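Local coordinates for USG-1 protein homolog (Pseudomonas aeruginosa, PDB 2HJS) that probably acts as an NAD(P)-dependent oxidoreductase of the aspartate-semialdehyde dehydrogenase family, although its own function remains unestablished, at residues A76-R82 with D97-L102; S130-A135 with R217-V222; L160-S164 with D316-K320; V106-M111 with L127-P131. All coordinates share one frame. Residues are numbered along the deposited sequence.

Contact 1: residues A76-R82 with D97-L102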
loop_
_atom_site.group_PDB
_atom_site.type_symbol
_atom_site.label_atom_id
_atom_site.label_comp_id
_atom_site.label_asym_id
_atom_site.label_seq_id
_atom_site.Cartn_x
_atom_site.Cartn_y
_atom_site.Cartn_z
ATOM N N ALA A 76 27.799 -1.045 -0.626
ATOM C CA ALA A 76 27.917 -0.636 0.782
ATOM C C ALA A 76 27.125 0.650 1.071
ATOM O O ALA A 76 26.460 1.175 0.190
ATOM C CB ALA A 76 29.387 -0.462 1.155
ATOM N N ALA A 77 27.208 1.160 2.300
ATOM C CA ALA A 77 26.570 2.440 2.632
ATOM C C ALA A 77 27.042 3.523 1.647
ATOM O O ALA A 77 28.148 3.435 1.108
ATOM C CB ALA A 77 26.921 2.838 4.054
ATOM N N ALA A 78 26.202 4.525 1.417
ATOM C CA ALA A 78 26.531 5.646 0.535
ATOM C C ALA A 78 27.808 6.372 0.944
ATOM O O ALA A 78 28.557 6.843 0.075
ATOM C CB ALA A 78 25.354 6.625 0.436
ATOM N N GLU A 79 28.084 6.440 2.247
ATOM C CA GLU A 79 29.311 7.094 2.706
ATOM C C GLU A 79 30.586 6.373 2.233
ATOM O O GLU A 79 31.603 7.010 1.920
ATOM C CB GLU A 79 29.307 7.319 4.225
ATOM C CG GLU A 79 29.147 6.051 5.074
ATOM C CD GLU A 79 29.705 6.216 6.496
ATOM O OE1 GLU A 79 30.511 5.335 6.924
ATOM O OE2 GLU A 79 29.361 7.232 7.170
ATOM N N VAL A 80 30.519 5.044 2.168
ATOM C CA VAL A 80 31.620 4.250 1.612
ATOM C C VAL A 80 31.853 4.591 0.122
ATOM O O VAL A 80 32.990 4.738 -0.309
ATOM C CB VAL A 80 31.429 2.727 1.856
ATOM C CG1 VAL A 80 32.567 1.929 1.228
ATOM C CG2 VAL A 80 31.337 2.434 3.352
ATOM N N SER A 81 30.771 4.713 -0.642
ATOM C CA SER A 81 30.867 5.122 -2.037
ATOM C C SER A 81 31.492 6.517 -2.186
ATOM O O SER A 81 32.389 6.703 -3.003
ATOM C CB SER A 81 29.493 5.096 -2.698
ATOM O OG SER A 81 29.577 5.586 -4.024
ATOM N N ARG A 82 31.014 7.482 -1.401
ATOM C CA ARG A 82 31.546 8.857 -1.428
ATOM C C ARG A 82 33.039 8.878 -1.135
ATOM O O ARG A 82 33.797 9.625 -1.759
ATOM C CB ARG A 82 30.848 9.740 -0.398
ATOM C CG ARG A 82 29.459 10.202 -0.780
ATOM C CD ARG A 82 28.916 11.167 0.270
ATOM N NE ARG A 82 27.612 10.711 0.704
ATOM C CZ ARG A 82 27.303 10.345 1.943
ATOM N NH1 ARG A 82 28.196 10.417 2.919
ATOM N NH2 ARG A 82 26.072 9.926 2.196
ATOM N N ASP A 97 28.025 1.459 -8.739
ATOM C CA ASP A 97 27.658 1.847 -7.390
ATOM C C ASP A 97 26.159 1.671 -7.154
ATOM O O ASP A 97 25.358 2.320 -7.800
ATOM C CB ASP A 97 28.045 3.312 -7.155
ATOM C CG ASP A 97 27.629 3.829 -5.767
ATOM O OD1 ASP A 97 27.414 3.009 -4.839
ATOM O OD2 ASP A 97 27.501 5.071 -5.610
ATOM N N LEU A 98 25.785 0.797 -6.226
ATOM C CA LEU A 98 24.382 0.506 -5.995
ATOM C C LEU A 98 23.728 1.496 -5.002
ATOM O O LEU A 98 22.535 1.456 -4.812
ATOM C CB LEU A 98 24.201 -0.935 -5.517
ATOM C CG LEU A 98 24.511 -2.096 -6.513
ATOM C CD1 LEU A 98 26.035 -2.361 -6.794
ATOM C CD2 LEU A 98 23.915 -3.353 -6.004
ATOM N N SER A 99 24.517 2.372 -4.383
ATOM C CA SER A 99 24.016 3.238 -3.316
ATOM C C SER A 99 23.441 4.538 -3.874
ATOM O O SER A 99 22.772 5.271 -3.171
ATOM C CB SER A 99 25.142 3.559 -2.343
ATOM O OG SER A 99 26.073 4.411 -2.967
ATOM N N GLY A 100 23.721 4.821 -5.145
ATOM C CA GLY A 100 23.294 6.085 -5.768
ATOM C C GLY A 100 23.952 7.355 -5.239
ATOM O O GLY A 100 23.495 8.472 -5.546
ATOM N N ALA A 101 25.033 7.196 -4.468
ATOM C CA ALA A 101 25.659 8.300 -3.737
ATOM C C ALA A 101 26.161 9.410 -4.642
ATOM O O ALA A 101 26.270 10.548 -4.199
ATOM C CB ALA A 101 26.807 7.789 -2.880
ATOM N N LEU A 102 26.474 9.075 -5.896
ATOM C CA LEU A 102 27.123 10.014 -6.825
ATOM C C LEU A 102 26.253 10.394 -8.026
ATOM O O LEU A 102 26.749 10.948 -9.028
ATOM C CB LEU A 102 28.467 9.456 -7.290
ATOM C CG LEU A 102 29.431 9.093 -6.157
ATOM C CD1 LEU A 102 30.564 8.311 -6.711
ATOM C CD2 LEU A 102 29.939 10.336 -5.402
HETATM O O HOH W 1 25.541 11.021 -1.229
#
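Helix 78-90 begins within residues 76-82, with Ala77 at its N-cap position, and the loop 97-102 that leaves strand 94-97 runs past its first turn. The backbones come closest at Ala78 and Ala101, whose CA atoms are 5.1 Å apart. Ser81 points at the loop and, in the conformer given, its OG donates to Asp97 OD2 at 2.7 Å. The other carboxylate oxygen serves the loop itself: Asp97 OD1 accepts from Ser99 N at 3.0 Å, forming an Asx turn, and from Ser99 OG at 2.7 Å. Small side chains permit the close approach, with Ala78 CB 3.8 Å from Ala101 CB. At the solvent side a water links Arg82 NE (2.8 Å) to Ala101 O (3.1 Å). Strand 71-74, helix 78-90 and strand 94-97 form a beta-alpha-beta crossover of the Rossmann-type domain, and the contact joins its helix to the exit of its second strand. One buried carboxylate thus both shapes the loop and ties it to the helix.

Contact 2: residues S130-A135 with R217-V222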
loop_
_atom_site.group_PDB
_atom_site.type_symbol
_atom_site.label_atom_id
_atom_site.label_comp_id
_atom_site.label_asym_id
_atom_site.label_seq_id
_atom_site.Cartn_x
_atom_site.Cartn_y
_atom_site.Cartn_z
ATOM N N SER A 130 23.830 1.748 -10.249
ATOM C CA SER A 130 22.716 0.843 -10.473
ATOM C C SER A 130 21.569 1.320 -9.554
ATOM O O SER A 130 21.786 1.497 -8.359
ATOM C CB SER A 130 23.166 -0.592 -10.203
ATOM O OG SER A 130 22.256 -1.527 -10.724
ATOM N N PRO A 131 20.344 1.525 -10.105
ATOM C CA PRO A 131 19.220 2.148 -9.380
ATOM C C PRO A 131 18.810 1.417 -8.094
ATOM O O PRO A 131 19.082 0.215 -7.928
ATOM C CB PRO A 131 18.049 2.103 -10.389
ATOM C CG PRO A 131 18.679 1.835 -11.707
ATOM C CD PRO A 131 19.959 1.108 -11.467
ATOM N N CYS A 132 18.143 2.142 -7.202
ATOM C CA CYS A 132 17.519 1.492 -6.047
ATOM C C CYS A 132 16.484 0.476 -6.556
ATOM O O CYS A 132 15.999 0.602 -7.679
ATOM C CB CYS A 132 16.880 2.522 -5.114
ATOM S SG CYS A 132 15.428 3.295 -5.760
ATOM N N ALA A 133 16.194 -0.540 -5.751
ATOM C CA ALA A 133 15.326 -1.628 -6.157
ATOM C C ALA A 133 13.982 -1.165 -6.719
ATOM O O ALA A 133 13.535 -1.660 -7.773
ATOM C CB ALA A 133 15.095 -2.609 -4.990
ATOM N N VAL A 134 13.325 -0.231 -6.027
ATOM C CA VAL A 134 11.982 0.158 -6.471
ATOM C C VAL A 134 12.010 0.799 -7.864
ATOM O O VAL A 134 11.189 0.453 -8.716
ATOM C CB VAL A 134 11.273 1.091 -5.457
ATOM C CG1 VAL A 134 10.005 1.705 -6.083
ATOM C CG2 VAL A 134 10.911 0.300 -4.206
ATOM N N ALA A 135 12.940 1.727 -8.089
ATOM C CA ALA A 135 13.070 2.364 -9.384
ATOM C C ALA A 135 13.447 1.327 -10.459
ATOM O O ALA A 135 12.963 1.402 -11.599
ATOM C CB ALA A 135 14.126 3.453 -9.336
ATOM N N ARG A 217 14.934 9.696 -4.415
ATOM C CA ARG A 217 15.820 8.827 -5.186
ATOM C C ARG A 217 15.086 8.154 -6.346
ATOM O O ARG A 217 15.563 8.155 -7.488
ATOM C CB ARG A 217 16.513 7.793 -4.303
ATOM C CG ARG A 217 17.603 7.062 -5.071
ATOM C CD ARG A 217 18.292 5.963 -4.278
ATOM N NE ARG A 217 19.185 5.208 -5.152
ATOM C CZ ARG A 217 19.939 4.180 -4.762
ATOM N NH1 ARG A 217 19.913 3.768 -3.501
ATOM N NH2 ARG A 217 20.704 3.556 -5.636
ATOM N N ILE A 218 13.925 7.575 -6.050
ATOM C CA ILE A 218 13.143 6.881 -7.056
ATOM C C ILE A 218 12.782 7.872 -8.161
ATOM O O ILE A 218 12.941 7.580 -9.359
ATOM C CB ILE A 218 11.856 6.265 -6.444
ATOM C CG1 ILE A 218 12.194 5.054 -5.582
ATOM C CG2 ILE A 218 10.880 5.876 -7.532
ATOM C CD1 ILE A 218 11.126 4.728 -4.544
ATOM N N PHE A 219 12.323 9.044 -7.748
ATOM C CA PHE A 219 11.954 10.081 -8.682
ATOM C C PHE A 219 13.131 10.475 -9.588
ATOM O O PHE A 219 12.968 10.502 -10.797
ATOM C CB PHE A 219 11.419 11.306 -7.923
ATOM C CG PHE A 219 10.943 12.433 -8.816
ATOM C CD1 PHE A 219 9.619 12.482 -9.253
ATOM C CD2 PHE A 219 11.810 13.433 -9.210
ATOM C CE1 PHE A 219 9.163 13.513 -10.064
ATOM C CE2 PHE A 219 11.371 14.479 -10.036
ATOM C CZ PHE A 219 10.041 14.513 -10.464
ATOM N N ALA A 220 14.294 10.786 -9.010
ATOM C CA ALA A 220 15.460 11.197 -9.795
ATOM C C ALA A 220 15.903 10.111 -10.768
ATOM O O ALA A 220 16.290 10.404 -11.906
ATOM C CB ALA A 220 16.632 11.592 -8.881
ATOM N N GLU A 221 15.848 8.858 -10.322
ATOM C CA GLU A 221 16.313 7.723 -11.144
ATOM C C GLU A 221 15.338 7.409 -12.270
ATOM O O GLU A 221 15.752 7.175 -13.399
ATOM C CB GLU A 221 16.564 6.490 -10.281
ATOM C CG GLU A 221 17.844 6.638 -9.473
ATOM C CD GLU A 221 18.078 5.504 -8.478
ATOM O OE1 GLU A 221 17.150 4.693 -8.202
ATOM O OE2 GLU A 221 19.195 5.450 -7.929
ATOM N N VAL A 222 14.039 7.432 -11.977
ATOM C CA VAL A 222 13.057 7.187 -13.031
ATOM C C VAL A 222 13.175 8.248 -14.132
ATOM O O VAL A 222 13.112 7.934 -15.325
ATOM C CB VAL A 222 11.642 7.058 -12.454
ATOM C CG1 VAL A 222 10.584 6.939 -13.550
ATOM C CG2 VAL A 222 11.585 5.836 -11.567
#
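The Arg217 guanidinium lies with one face under the backbone N of Cys132, and its CZ is 3.5 Å from Cys132 CB. The Cys132 N is 3.3 Å from Arg217 NH2, but both atoms are donors and this is packing alone. The amide turns instead to Glu221, donating to OE1 at 2.9 Å. Arg217 and Glu221, one turn apart on helix 213-225, hold each other through a salt bridge, NE to OE2 at 2.8 Å, so the carboxylate uses one oxygen within its own helix and the other across the contact. Arg217 NH2 also donates to Leu98 O, which extends the network to the loop after strand 94-97.

Beside this polar cluster the surfaces are apolar. Cys132 SG packs on Ile218 CG1 at 3.7 Å, Val134 CG1 meets Ile218 CD1 at 3.6 Å, and Ala135 CB approaches Val222 CG2 at 4.1 Å. Ala135 and Ile218 bring the backbones nearest, their CA atoms 5.1 Å apart. Val134 also packs on strands 151-160 and 246-254, while Ile218 rests on strand 233-239. Cys132 occupies the N-cap position of helix 133-145, where the chain passes from the Rossmann-type sheet into the second domain. The buried carboxylate of Glu221, paired with Arg217, accepts the Cys132 amide and so joins the start of this helix to helix 213-225 by direct polar bonding as well as apolar packing.

Contact 3: residues L160-S164 with D316-K320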
loop_
_atom_site.group_PDB
_atom_site.type_symbol
_atom_site.label_atom_id
_atom_site.label_comp_id
_atom_site.label_asym_id
_atom_site.label_seq_id
_atom_site.Cartn_x
_atom_site.Cartn_y
_atom_site.Cartn_z
ATOM N N LEU A 160 6.967 -1.083 0.825
ATOM C CA LEU A 160 8.322 -1.571 1.016
ATOM C C LEU A 160 8.347 -2.527 2.205
ATOM O O LEU A 160 7.708 -2.268 3.219
ATOM C CB LEU A 160 9.273 -0.389 1.279
ATOM C CG LEU A 160 9.949 0.290 0.076
ATOM C CD1 LEU A 160 8.985 0.766 -0.927
ATOM C CD2 LEU A 160 10.855 1.474 0.512
ATOM N N SER A 161 9.085 -3.620 2.069
ATOM C CA SER A 161 9.345 -4.534 3.189
ATOM C C SER A 161 10.422 -3.947 4.105
ATOM O O SER A 161 11.152 -3.034 3.698
ATOM C CB SER A 161 9.864 -5.851 2.637
ATOM O OG SER A 161 11.161 -5.678 2.085
ATOM N N VAL A 162 10.550 -4.473 5.322
ATOM C CA VAL A 162 11.571 -3.984 6.254
ATOM C C VAL A 162 13.012 -4.274 5.835
ATOM O O VAL A 162 13.936 -3.640 6.346
ATOM C CB VAL A 162 11.354 -4.478 7.714
ATOM C CG1 VAL A 162 10.123 -3.824 8.299
ATOM C CG2 VAL A 162 11.304 -6.012 7.802
ATOM N N SER A 163 13.214 -5.248 4.936
ATOM C CA SER A 163 14.565 -5.513 4.409
ATOM C C SER A 163 15.106 -4.288 3.657
ATOM O O SER A 163 16.294 -4.180 3.451
ATOM C CB SER A 163 14.587 -6.734 3.496
ATOM O OG SER A 163 13.832 -6.470 2.324
ATOM N N SER A 164 14.230 -3.358 3.266
ATOM C CA SER A 164 14.678 -2.105 2.650
ATOM C C SER A 164 15.564 -1.278 3.605
ATOM O O SER A 164 16.324 -0.419 3.163
ATOM C CB SER A 164 13.475 -1.282 2.179
ATOM O OG SER A 164 12.970 -1.749 0.922
ATOM N N ASP A 316 11.900 -9.284 -5.748
ATOM C CA ASP A 316 12.878 -9.424 -4.680
ATOM C C ASP A 316 13.831 -8.212 -4.725
ATOM O O ASP A 316 14.716 -8.123 -5.588
ATOM C CB ASP A 316 13.631 -10.760 -4.839
ATOM C CG ASP A 316 14.582 -11.048 -3.691
ATOM O OD1 ASP A 316 15.060 -10.077 -3.041
ATOM O OD2 ASP A 316 14.865 -12.252 -3.453
ATOM N N ASN A 317 13.619 -7.267 -3.804
ATOM C CA ASN A 317 14.419 -6.046 -3.746
ATOM C C ASN A 317 15.913 -6.309 -3.560
ATOM O O ASN A 317 16.740 -5.584 -4.086
ATOM C CB ASN A 317 13.894 -5.118 -2.638
ATOM C CG ASN A 317 13.862 -5.790 -1.279
ATOM O OD1 ASN A 317 13.293 -6.877 -1.109
ATOM N ND2 ASN A 317 14.503 -5.154 -0.304
ATOM N N VAL A 318 16.263 -7.365 -2.838
ATOM C CA VAL A 318 17.670 -7.671 -2.607
ATOM C C VAL A 318 18.353 -8.369 -3.799
ATOM O O VAL A 318 19.324 -7.850 -4.365
ATOM C CB VAL A 318 17.851 -8.464 -1.304
ATOM C CG1 VAL A 318 19.313 -8.940 -1.146
ATOM C CG2 VAL A 318 17.429 -7.584 -0.105
ATOM N N ARG A 319 17.831 -9.537 -4.165
ATOM C CA ARG A 319 18.400 -10.370 -5.217
ATOM C C ARG A 319 18.197 -9.750 -6.605
ATOM O O ARG A 319 19.136 -9.719 -7.396
ATOM C CB ARG A 319 17.760 -11.753 -5.183
ATOM C CG ARG A 319 18.332 -12.719 -6.236
ATOM C CD ARG A 319 17.473 -13.969 -6.356
ATOM N NE ARG A 319 17.918 -14.827 -7.458
ATOM C CZ ARG A 319 18.918 -15.714 -7.389
ATOM N NH1 ARG A 319 19.590 -15.882 -6.258
ATOM N NH2 ARG A 319 19.249 -16.436 -8.460
ATOM N N LYS A 320 16.970 -9.287 -6.892
ATOM C CA LYS A 320 16.612 -8.831 -8.231
ATOM C C LYS A 320 16.789 -7.312 -8.440
ATOM O O LYS A 320 17.624 -6.903 -9.226
ATOM C CB LYS A 320 15.185 -9.268 -8.617
ATOM C CG LYS A 320 14.670 -8.621 -9.931
ATOM C CD LYS A 320 15.600 -9.003 -11.139
ATOM C CE LYS A 320 15.052 -8.528 -12.484
ATOM N NZ LYS A 320 13.830 -9.247 -12.958
#
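The polar bond across this contact is made by Asn317, whose ND2 donates to Ser163 OG at 3.0 Å. Ser163 OG is also hydrogen-bonded to Ser161 OG at 2.8 Å, so a short chain of polar groups runs back into 160-164, while Asn317 OD1 accepts from the backbone N of Gly245. As a side-chain N-cap of helix 317-336, Asp316 OD1 accepts from Arg319 N at 3.0 Å and, weakly, from Val318 N at 3.0 Å. Backbone bonds shape each segment, Ser164 N to Ser161 O at 3.1 Å and Lys320 N to Asp316 O at 2.9 Å. Van der Waals contact is slight, Val318 CG2 lying 4.5 Å from Ser163 OG, and 7.5 Å separates the CA atoms of Ser164 and Asn317. A bound 1,4-diethylene dioxide, probably from the crystallisation liquor, lies about 4 Å from the Asn317 side chain. The arrangement is that of connections gathered at one end of a mixed sheet: strands 151-160 and 308-315, which flank antiparallel strand 246-254, both end here, in the dimerisation domain of the semialdehyde dehydrogenase family.

Contact 4: residues V106-M111 with L127-P131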
loop_
_atom_site.group_PDB
_atom_site.type_symbol
_atom_site.label_atom_id
_atom_site.label_comp_id
_atom_site.label_asym_id
_atom_site.label_seq_id
_atom_site.Cartn_x
_atom_site.Cartn_y
_atom_site.Cartn_z
ATOM N N VAL A 106 27.747 12.477 -11.909
ATOM C CA VAL A 106 29.055 11.845 -11.758
ATOM C C VAL A 106 28.949 10.353 -12.062
ATOM O O VAL A 106 29.774 9.820 -12.815
ATOM C CB VAL A 106 29.719 12.122 -10.378
ATOM C CG1 VAL A 106 31.011 11.315 -10.236
ATOM C CG2 VAL A 106 30.045 13.614 -10.232
ATOM N N ALA A 107 27.927 9.699 -11.492
ATOM C CA ALA A 107 27.641 8.297 -11.786
ATOM C C ALA A 107 26.171 8.148 -12.187
ATOM O O ALA A 107 25.303 7.935 -11.346
ATOM C CB ALA A 107 27.997 7.386 -10.604
ATOM N N PRO A 108 25.892 8.283 -13.492
ATOM C CA PRO A 108 24.530 8.186 -14.009
ATOM C C PRO A 108 23.946 6.779 -13.806
ATOM O O PRO A 108 24.683 5.779 -13.888
ATOM C CB PRO A 108 24.690 8.518 -15.504
ATOM C CG PRO A 108 26.144 8.347 -15.806
ATOM C CD PRO A 108 26.900 8.549 -14.548
ATOM N N PRO A 109 22.642 6.703 -13.475
ATOM C CA PRO A 109 21.991 5.396 -13.399
ATOM C C PRO A 109 21.841 4.723 -14.767
ATOM O O PRO A 109 21.383 5.363 -15.720
ATOM C CB PRO A 109 20.631 5.703 -12.777
ATOM C CG PRO A 109 20.387 7.175 -13.040
ATOM C CD PRO A 109 21.732 7.820 -13.122
ATOM N N VAL A 110 22.261 3.456 -14.861
ATOM C CA VAL A 110 22.135 2.665 -16.089
ATOM C C VAL A 110 21.543 1.295 -15.773
ATOM O O VAL A 110 21.941 0.618 -14.789
ATOM C CB VAL A 110 23.490 2.450 -16.848
ATOM C CG1 VAL A 110 23.260 1.737 -18.190
ATOM C CG2 VAL A 110 24.257 3.751 -17.068
HETATM N N MSE A 111 20.596 0.895 -16.616
HETATM C CA MSE A 111 20.048 -0.457 -16.623
HETATM C C MSE A 111 20.083 -1.065 -18.010
HETATM O O MSE A 111 19.634 -0.458 -18.974
HETATM C CB MSE A 111 18.604 -0.449 -16.169
HETATM C CG MSE A 111 18.453 -0.222 -14.714
HETATM SE SE MSE A 111 16.550 -0.131 -14.292
HETATM C CE MSE A 111 16.123 -2.048 -14.495
ATOM N N LEU A 127 32.033 4.796 -14.416
ATOM C CA LEU A 127 31.517 5.029 -13.081
ATOM C C LEU A 127 30.011 5.236 -13.184
ATOM O O LEU A 127 29.531 6.299 -13.600
ATOM C CB LEU A 127 32.244 6.199 -12.406
ATOM C CG LEU A 127 31.665 6.733 -11.087
ATOM C CD1 LEU A 127 31.547 5.637 -10.019
ATOM C CD2 LEU A 127 32.490 7.909 -10.569
ATOM N N LEU A 128 29.266 4.191 -12.830
ATOM C CA LEU A 128 27.839 4.145 -13.094
ATOM C C LEU A 128 27.128 3.816 -11.823
ATOM O O LEU A 128 27.708 3.189 -10.937
ATOM C CB LEU A 128 27.521 3.046 -14.108
ATOM C CG LEU A 128 28.388 3.072 -15.370
ATOM C CD1 LEU A 128 28.366 1.724 -16.047
ATOM C CD2 LEU A 128 27.938 4.196 -16.293
ATOM N N SER A 129 25.859 4.220 -11.748
ATOM C CA SER A 129 24.998 3.818 -10.647
ATOM C C SER A 129 24.051 2.718 -11.108
ATOM O O SER A 129 23.521 2.745 -12.222
ATOM C CB SER A 129 24.185 5.009 -10.101
ATOM O OG SER A 129 25.038 5.980 -9.511
ATOM N N SER A 130 23.830 1.748 -10.249
ATOM C CA SER A 130 22.716 0.843 -10.473
ATOM C C SER A 130 21.569 1.320 -9.554
ATOM O O SER A 130 21.786 1.497 -8.359
ATOM C CB SER A 130 23.166 -0.592 -10.203
ATOM O OG SER A 130 22.256 -1.527 -10.724
ATOM N N PRO A 131 20.344 1.525 -10.105
ATOM C CA PRO A 131 19.220 2.148 -9.380
ATOM C C PRO A 131 18.810 1.417 -8.094
ATOM O O PRO A 131 19.082 0.215 -7.928
ATOM C CB PRO A 131 18.049 2.103 -10.389
ATOM C CG PRO A 131 18.679 1.835 -11.707
ATOM C CD PRO A 131 19.959 1.108 -11.467
HETATM O O HOH W 2 21.427 -1.618 -13.442
#
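Two backbone hydrogen bonds, Ser129 N to Pro108 O at 2.9 Å and Val110 N to Ser129 O at 3.0 Å, make a single parallel beta bridge between Pro109 and Ser129. The loop thereby lies along the outermost strand, 127-129, of the Rossmann-type sheet. Proline is readily accommodated at the bridging position, since the bonds on its side use the carbonyl before it and the amide after it. Ser129 adds a third bond from its side chain, OG to Ala107 O at 2.7 Å. CA-H...O contacts accompany them, Ala107 CA to Leu127 O and Pro109 CA to Ser129 O, both at 3.3 Å.

Apolar side chains close the contact along its length. Val106 CG1 meets Leu127 CD2 at 3.7 Å, Ala107 CB approaches Leu127 CG at 3.8 Å, and Val110 CG2 touches Leu128 CD2 at 3.8 Å. Selenomethionine Met111 lays its CG 3.7 Å from Pro131 CG. Helix 78-90 packs on the Val106 and Leu127 end, helix 317-336 on Val110, Met111 and Leu128. Beyond the bridge, where the two segments diverge, a water spans the gap, 2.7 Å from Val110 O and 2.8 Å from Ser130 OG.

In the fold
Contacts 2, 3 and 4 are buried, whereas contact 1 lies partly open to solvent. Contacts 1 and 4 belong to the Rossmann-type domain and meet along neighbouring strands 94-97 and 127-129, through Asp97 N to Leu128 O and Asp97 O to Ser130 N. Contact 4 relies on backbone pairing, contact 1 on a carboxylate. Contact 2 shares Ser130 and Pro131 with contact 4 and touches contact 1 through Arg217, carrying the connection into the second domain with an ion pair and apolar packing. Contact 3, a sparse polar link within that domain, packs against contact 2 through Ala133 on Asn317, yet stays about 7 Å from contacts 1 and 4 at the nearest atoms.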